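Local coordinates for Endonuclease/exonuclease/phosphatase domain-containing protein (Enterococcus faecalis, PDB 3L1W), which is of unknown function but belongs to the endonuclease/exonuclease/phosphatase family and may act as a 3'-5' RNA exonuclease, at residues E72-I76 / V128-H132. Residues are numbered along the deposited sequence; the frame is centred on the assembly and turned at random.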
# COMPACT_ATOMS: atom_id res chain seq x y z
N GLU A 72 -14.94 -9.10 24.01
CA GLU A 72 -13.94 -8.60 23.08
C GLU A 72 -12.97 -9.73 22.75
O GLU A 72 -12.56 -10.49 23.63
CB GLU A 72 -13.18 -7.42 23.70
CG GLU A 72 -12.04 -6.88 22.84
CD GLU A 72 -11.26 -5.77 23.54
OE1 GLU A 72 -11.84 -5.05 24.38
OE2 GLU A 72 -10.05 -5.62 23.24
N GLY A 73 -12.60 -9.84 21.48
CA GLY A 73 -11.82 -10.99 21.06
C GLY A 73 -10.70 -10.69 20.08
O GLY A 73 -10.36 -9.53 19.81
N LEU A 74 -10.11 -11.76 19.58
CA LEU A 74 -9.03 -11.71 18.62
C LEU A 74 -9.46 -12.49 17.39
O LEU A 74 -10.36 -13.34 17.47
CB LEU A 74 -7.78 -12.38 19.19
CG LEU A 74 -7.23 -11.84 20.51
CD1 LEU A 74 -6.02 -12.65 20.95
CD2 LEU A 74 -6.89 -10.35 20.38
N ALA A 75 -8.84 -12.20 16.26
CA ALA A 75 -9.10 -12.98 15.06
C ALA A 75 -7.82 -13.21 14.31
O ALA A 75 -6.86 -12.43 14.42
CB ALA A 75 -10.13 -12.27 14.15
N ILE A 76 -7.78 -14.29 13.55
CA ILE A 76 -6.76 -14.45 12.53
C ILE A 76 -7.48 -14.61 11.22
O ILE A 76 -8.26 -15.54 11.04
CB ILE A 76 -5.86 -15.68 12.80
CG1 ILE A 76 -5.15 -15.53 14.14
CG2 ILE A 76 -4.82 -15.82 11.67
CD1 ILE A 76 -4.37 -16.76 14.57
N VAL A 128 1.33 -19.44 14.09
CA VAL A 128 1.01 -18.02 14.25
C VAL A 128 0.38 -17.79 15.62
O VAL A 128 -0.55 -18.50 16.00
CB VAL A 128 0.02 -17.55 13.18
CG1 VAL A 128 -0.40 -16.09 13.43
CG2 VAL A 128 0.62 -17.71 11.78
N ILE A 129 0.89 -16.81 16.37
CA ILE A 129 0.36 -16.49 17.69
C ILE A 129 -0.07 -15.03 17.70
O ILE A 129 0.74 -14.15 17.48
CB ILE A 129 1.42 -16.68 18.81
CG1 ILE A 129 2.02 -18.10 18.77
CG2 ILE A 129 0.81 -16.39 20.17
CD1 ILE A 129 3.23 -18.28 19.68
N ASN A 130 -1.36 -14.80 17.93
CA ASN A 130 -1.94 -13.45 17.96
C ASN A 130 -1.84 -12.91 19.38
O ASN A 130 -2.47 -13.45 20.30
CB ASN A 130 -3.40 -13.51 17.51
CG ASN A 130 -4.01 -12.13 17.32
OD1 ASN A 130 -3.53 -11.15 17.87
ND2 ASN A 130 -5.10 -12.07 16.55
N VAL A 131 -1.04 -11.86 19.55
CA VAL A 131 -0.74 -11.26 20.84
C VAL A 131 -1.59 -10.01 21.14
O VAL A 131 -1.67 -9.11 20.32
CB VAL A 131 0.74 -10.80 20.85
CG1 VAL A 131 1.07 -10.05 22.12
CG2 VAL A 131 1.67 -12.02 20.68
N HIS A 132 -2.21 -9.96 22.32
CA HIS A 132 -2.69 -8.68 22.83
C HIS A 132 -2.51 -8.63 24.33
O HIS A 132 -3.32 -9.17 25.08
CB HIS A 132 -4.16 -8.41 22.47
CG HIS A 132 -4.58 -7.00 22.71
ND1 HIS A 132 -5.89 -6.57 22.61
CD2 HIS A 132 -3.85 -5.90 23.05
CE1 HIS A 132 -5.95 -5.28 22.89
NE2 HIS A 132 -4.73 -4.85 23.15
O HOH W 1 -8.47 -7.60 21.95
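The imidazole of His-132 meets the carboxylate of Glu-72 at its edge, with OE2 near the ring plane and 4.1 Å from CE1; the two flat groups are turned 37° from one another. At the same edge, in the plane of the ring, sits a water 2.9 Å from His-132 ND1. This water donates to Glu-72 OE2 at 2.8 Å and, weakly, to the carbonyl of Gly-73, so it joins the two side chains where they do not bond directly. With CG anti to the backbone N (chi1 176°) and the chain extended beyond it, Glu-72 reaches across to this bridge.

The buried amide of Asn-130 reaches across to the strand of the opposing sheet. Its ND2 lies 2.8 Å from Ala-75 O and donates to Ile-41 O, while OD1 accepts from Gln-42 NE2, so both ends of the amide have partners and its flip is fixed. The two methyls of Leu-74 divide, CD1 lying 3.7 Å from the backbone carbonyl O of Asn-130 and CD2 against His-132 CB. Beyond it the contact turns apolar, Ile-76 CD1 packing on Val-128 CG1.

Strands 73-78 and 126-132 belong to different sheets; the axes of segments 73-76 and 128-132 come within 8.1 Å, their directions 149° apart. Packing of two mixed sheets face to face is the core of the DNase I-like alpha/beta sandwich, to which this family belongs.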